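Long-range contacts in spherulin-4 (Aspergillus clavatus, PDB 5C5G), which is a glycoside hydrolase of the spherulin-4 family, probably acting on galactosaminogalactan, the fungal exopolysaccharide whose biosynthesis requires its Aspergillus fumigatus counterpart: residues Tyr148-Gly154 against Thr164-Val169; Val71-Gly75 against Ala109-Ile113. One frame throughout, in Å; residues are numbered along the deposited sequence.

Contact 1: residues Tyr148-Gly154 against Thr164-Val169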
loop_
_atom_site.group_PDB
_atom_site.type_symbol
_atom_site.label_atom_id
_atom_site.label_comp_id
_atom_site.label_asym_id
_atom_site.label_seq_id
_atom_site.Cartn_x
_atom_site.Cartn_y
_atom_site.Cartn_z
ATOM N N TYR A 148 -0.110 10.809 4.528
ATOM C CA TYR A 148 0.845 9.901 3.899
ATOM C C TYR A 148 0.663 9.890 2.388
ATOM O O TYR A 148 -0.457 10.010 1.884
ATOM C CB TYR A 148 0.568 8.508 4.439
ATOM C CG TYR A 148 1.704 7.535 4.610
ATOM C CD1 TYR A 148 2.711 7.759 5.542
ATOM C CD2 TYR A 148 1.712 6.334 3.908
ATOM C CE1 TYR A 148 3.728 6.833 5.722
ATOM C CE2 TYR A 148 2.716 5.398 4.087
ATOM C CZ TYR A 148 3.718 5.652 4.991
ATOM O OH TYR A 148 4.712 4.715 5.163
ATOM N N VAL A 149 1.760 9.720 1.664
ATOM C CA VAL A 149 1.749 9.613 0.210
ATOM C C VAL A 149 2.510 8.365 -0.206
ATOM O O VAL A 149 3.687 8.199 0.137
ATOM C CB VAL A 149 2.422 10.828 -0.441
ATOM C CG1 VAL A 149 2.559 10.638 -1.954
ATOM C CG2 VAL A 149 1.621 12.087 -0.154
ATOM N N VAL A 150 1.836 7.492 -0.948
ATOM C CA VAL A 150 2.486 6.321 -1.537
ATOM C C VAL A 150 2.303 6.378 -3.040
ATOM O O VAL A 150 1.233 6.760 -3.515
ATOM C CB VAL A 150 1.929 4.998 -0.960
ATOM C CG1 VAL A 150 2.533 3.763 -1.639
ATOM C CG2 VAL A 150 2.183 4.927 0.535
ATOM N N HIS A 151 3.355 6.027 -3.776
ATOM C CA HIS A 151 3.302 5.908 -5.222
ATOM C C HIS A 151 3.425 4.462 -5.623
ATOM O O HIS A 151 4.211 3.723 -5.024
ATOM C CB HIS A 151 4.482 6.645 -5.851
ATOM C CG HIS A 151 4.392 8.125 -5.757
ATOM N ND1 HIS A 151 5.411 8.950 -6.169
ATOM C CD2 HIS A 151 3.402 8.932 -5.309
ATOM C CE1 HIS A 151 5.049 10.209 -5.983
ATOM N NE2 HIS A 151 3.840 10.225 -5.460
ATOM N N ASN A 152 2.716 4.063 -6.667
ATOM C CA ASN A 152 2.893 2.737 -7.258
ATOM C C ASN A 152 3.229 2.779 -8.746
ATOM O O ASN A 152 2.352 2.674 -9.598
ATOM C CB ASN A 152 1.676 1.855 -7.078
ATOM C CG ASN A 152 1.936 0.445 -7.571
ATOM O OD1 ASN A 152 3.091 0.035 -7.753
ATOM N ND2 ASN A 152 0.872 -0.296 -7.850
ATOM N N PRO A 153 4.522 2.882 -9.057
ATOM C CA PRO A 153 4.940 2.738 -10.448
ATOM C C PRO A 153 4.978 1.281 -10.867
ATOM O O PRO A 153 5.088 1.008 -12.061
ATOM C CB PRO A 153 6.354 3.338 -10.453
ATOM C CG PRO A 153 6.832 3.180 -9.045
ATOM C CD PRO A 153 5.614 3.346 -8.185
ATOM N N GLY A 154 4.906 0.362 -9.915
ATOM C CA GLY A 154 4.881 -1.057 -10.217
ATOM C C GLY A 154 6.193 -1.592 -10.762
ATOM O O GLY A 154 6.222 -2.679 -11.349
ATOM N N THR A 164 9.489 12.350 -3.394
ATOM C CA THR A 164 8.167 12.973 -3.463
ATOM C C THR A 164 7.078 12.167 -2.761
ATOM O O THR A 164 5.948 12.635 -2.610
ATOM C CB THR A 164 7.739 13.248 -4.921
ATOM O OG1 THR A 164 7.467 12.034 -5.633
ATOM C CG2 THR A 164 8.820 14.007 -5.635
ATOM N N ALA A 165 7.407 10.966 -2.314
ATOM C CA ALA A 165 6.456 10.077 -1.649
ATOM C C ALA A 165 7.073 9.569 -0.352
ATOM O O ALA A 165 8.306 9.544 -0.200
ATOM C CB ALA A 165 6.081 8.906 -2.549
ATOM N N ASP A 166 6.236 9.153 0.583
ATOM C CA ASP A 166 6.710 8.473 1.774
ATOM C C ASP A 166 7.183 7.064 1.475
ATOM O O ASP A 166 8.178 6.596 2.045
ATOM C CB ASP A 166 5.613 8.459 2.828
ATOM C CG ASP A 166 5.281 9.840 3.304
ATOM O OD1 ASP A 166 6.166 10.467 3.929
ATOM O OD2 ASP A 166 4.164 10.349 3.075
ATOM N N SER A 167 6.502 6.393 0.549
ATOM C CA SER A 167 6.915 5.072 0.066
ATOM C C SER A 167 6.547 4.919 -1.381
ATOM O O SER A 167 5.536 5.477 -1.819
ATOM C CB SER A 167 6.256 3.954 0.871
ATOM O OG SER A 167 6.637 4.016 2.235
ATOM N N THR A 168 7.351 4.149 -2.104
ATOM C CA THR A 168 7.106 3.852 -3.497
ATOM C C THR A 168 7.180 2.354 -3.695
ATOM O O THR A 168 8.151 1.717 -3.290
ATOM C CB THR A 168 8.161 4.532 -4.402
ATOM O OG1 THR A 168 8.050 5.953 -4.286
ATOM C CG2 THR A 168 7.965 4.180 -5.846
ATOM N N VAL A 169 6.156 1.801 -4.335
ATOM C CA VAL A 169 6.128 0.391 -4.708
ATOM C C VAL A 169 6.997 0.192 -5.933
ATOM O O VAL A 169 6.598 0.471 -7.052
ATOM C CB VAL A 169 4.691 -0.085 -4.983
ATOM C CG1 VAL A 169 4.690 -1.582 -5.215
ATOM C CG2 VAL A 169 3.745 0.278 -3.828
HETATM O O HOH W 1 7.772 7.526 -6.772
#
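Val150 and His151 pair in parallel with Ser167 and Thr168, the strand axes 4.7 Å apart and 19° from parallel; His151 N donates to Ser167 O, and Val169 N to His151 O at 2.8 Å. N-terminal to this ladder Asp166 takes over: its backbone N bonds Val149 O, while its carboxylate turns back so that OD2 receives Val149 N at 2.9 Å on the anti lone pair. Lys138 forms a salt bridge with the same oxygen. Asp166 CB lies over one face of the Tyr148 ring, off centre toward its rim, and the carboxylate runs nearly parallel to that ring. Tyr148 OH and Ser167 OG both bond Glu227, which joins the two side chains.

These are the fifth and sixth of the eight parallel strands of a closed TIM-type (beta/alpha) barrel; no helix lies between these two. On the outward side, Ala165 CB sits squarely over the His151 imidazole, 3.6 Å from its centroid, and Thr164 OG1, hydrogen-bonded to Tyr161 O, comes to the ring edge at CE1. Water 1 lies in the ring plane, bridging His151 ND1 to Thr168 OG1. Toward the C-terminal ends Thr168 CG2 presses on Pro153 CD at 3.4 Å, a tight contact. Asn152 has CG anti to its N (chi1 -174°), which brings OD1 against Val169 CB at 3.2 Å; its ND2 bonds Glu172 and, weakly, Asp116, both of which bind N-acetyl-D-galactosamine.

Contact 2: residues Val71-Gly75 against Ala109-Ile113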
loop_
_atom_site.group_PDB
_atom_site.type_symbol
_atom_site.label_atom_id
_atom_site.label_comp_id
_atom_site.label_asym_id
_atom_site.label_seq_id
_atom_site.Cartn_x
_atom_site.Cartn_y
_atom_site.Cartn_z
ATOM N N VAL A 71 -3.037 0.783 12.304
ATOM C CA VAL A 71 -3.476 0.803 10.917
ATOM C C VAL A 71 -3.369 2.213 10.366
ATOM O O VAL A 71 -3.766 3.181 11.025
ATOM C CB VAL A 71 -4.954 0.369 10.819
ATOM C CG1 VAL A 71 -5.564 0.664 9.434
ATOM C CG2 VAL A 71 -5.085 -1.107 11.165
ATOM N N ARG A 72 -2.863 2.314 9.150
ATOM C CA ARG A 72 -2.896 3.562 8.396
ATOM C C ARG A 72 -3.597 3.311 7.087
ATOM O O ARG A 72 -3.041 2.681 6.178
ATOM C CB ARG A 72 -1.483 4.078 8.142
ATOM C CG ARG A 72 -0.743 4.514 9.397
ATOM C CD ARG A 72 -1.424 5.702 10.086
ATOM N NE ARG A 72 -0.714 6.101 11.304
ATOM C CZ ARG A 72 -0.949 5.594 12.509
ATOM N NH1 ARG A 72 -0.246 6.015 13.554
ATOM N NH2 ARG A 72 -1.889 4.671 12.679
ATOM N N LEU A 73 -4.840 3.773 6.996
ATOM C CA LEU A 73 -5.621 3.644 5.788
ATOM C C LEU A 73 -5.207 4.702 4.784
ATOM O O LEU A 73 -4.980 5.855 5.128
ATOM C CB LEU A 73 -7.105 3.840 6.071
ATOM C CG LEU A 73 -7.749 2.768 6.924
ATOM C CD1 LEU A 73 -9.161 3.158 7.276
ATOM C CD2 LEU A 73 -7.773 1.430 6.246
ATOM N N LEU A 74 -5.161 4.290 3.525
ATOM C CA LEU A 74 -4.896 5.196 2.407
ATOM C C LEU A 74 -6.000 5.052 1.383
ATOM O O LEU A 74 -6.469 3.945 1.109
ATOM C CB LEU A 74 -3.574 4.851 1.716
ATOM C CG LEU A 74 -2.317 4.766 2.589
ATOM C CD1 LEU A 74 -1.129 4.390 1.721
ATOM C CD2 LEU A 74 -2.018 6.048 3.301
ATOM N N GLY A 75 -6.367 6.164 0.769
ATOM C CA GLY A 75 -7.315 6.126 -0.336
ATOM C C GLY A 75 -6.619 5.920 -1.677
ATOM O O GLY A 75 -5.684 6.660 -1.999
ATOM N N ALA A 109 -12.568 7.707 7.420
ATOM C CA ALA A 109 -11.489 8.584 7.009
ATOM C C ALA A 109 -10.285 7.768 6.613
ATOM O O ALA A 109 -10.105 6.634 7.080
ATOM C CB ALA A 109 -11.104 9.521 8.141
ATOM N N VAL A 110 -9.421 8.389 5.822
ATOM C CA VAL A 110 -8.104 7.838 5.515
ATOM C C VAL A 110 -7.041 8.820 5.987
ATOM O O VAL A 110 -7.340 9.983 6.278
ATOM C CB VAL A 110 -7.967 7.494 4.018
ATOM C CG1 VAL A 110 -8.992 6.423 3.614
ATOM C CG2 VAL A 110 -8.117 8.722 3.158
ATOM N N ARG A 111 -5.810 8.329 6.067
ATOM C CA ARG A 111 -4.681 9.086 6.580
ATOM C C ARG A 111 -3.643 9.393 5.501
ATOM O O ARG A 111 -2.506 9.750 5.814
ATOM C CB ARG A 111 -4.043 8.321 7.746
ATOM C CG ARG A 111 -4.993 8.194 8.934
ATOM C CD ARG A 111 -4.548 7.180 9.967
ATOM N NE ARG A 111 -3.564 7.742 10.876
ATOM C CZ ARG A 111 -3.617 7.677 12.207
ATOM N NH1 ARG A 111 -2.647 8.233 12.914
ATOM N NH2 ARG A 111 -4.609 7.055 12.840
ATOM N N GLY A 112 -4.066 9.304 4.251
ATOM C CA GLY A 112 -3.193 9.571 3.139
ATOM C C GLY A 112 -3.758 8.974 1.877
ATOM O O GLY A 112 -4.890 8.491 1.846
ATOM N N ILE A 113 -2.949 9.025 0.826
ATOM C CA ILE A 113 -3.345 8.640 -0.511
ATOM C C ILE A 113 -2.299 7.728 -1.124
ATOM O O ILE A 113 -1.083 7.951 -0.994
ATOM C CB ILE A 113 -3.526 9.886 -1.412
ATOM C CG1 ILE A 113 -4.631 10.807 -0.852
ATOM C CG2 ILE A 113 -3.817 9.503 -2.844
ATOM C CD1 ILE A 113 -6.039 10.239 -0.841
HETATM O O HOH W 2 -6.128 4.338 12.152
#
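Leu73 O and Gly75 N make the two backbone hydrogen bonds here, the first accepting from Arg111 N at 2.8 Å and the second donating to Gly112 O at 3.0 Å. Gly75 and Ile113 form a parallel bridge, backed by CA-H...O contacts from Leu74 CA to Gly112 O and from Ile113 CA to Gly75 O. Gly112 N is buried without a partner.

The charged part is a stack of two arginines. The guanidinium groups of Arg72 and Arg111 lie flat on each other, centres 3.4 Å apart and planes 15° from parallel, with Arg111 NH1 over the middle of the Arg72 group. Asp146 probably offsets the like charges, its OD1 taking Arg111 NE and its OD2 Arg72 NE in salt bridges. The bend at chi2 (-63°) folds Arg72 back so that NH2 reaches Val71 O, in the guanidinium plane but above the carbonyl plane; Glu69 O is a second acceptor.

Among apolar groups, Leu73 CB meets Val110 CG1 at 4.0 Å, and Leu74 CD2 rests on the backbone of Gly112. The contact closes the beta-alpha-beta crossover through helix 86-103, whose Tyr96 touches Val110 and Ile113, while Leu73 and Leu74 reach strand 38-42 and Leu74 also meets strand 148-152.

Both contacts join neighbouring parallel strands of one barrel and are largely buried, their centres about 13 Å apart. Strand 112-116, one half of contact 2, also neighbours strand 148-152 of contact 1: probable bonds of Tyr148 N and O to Arg111 O and Ile113 N continue the sheet. Inside the barrel Leu74 packs on Tyr148 and Val150. Contact 2 spans a helical crossover, whereas contact 1 links strands separated by a short connection with neither helix nor strand. Contact 1 runs up to the sugar-binding residues Asp116 and Glu172 and sets a buried imidazole against a methyl; in contact 2 the charge is gathered in two partly exposed arginines at the N-terminal end of strand 71-78.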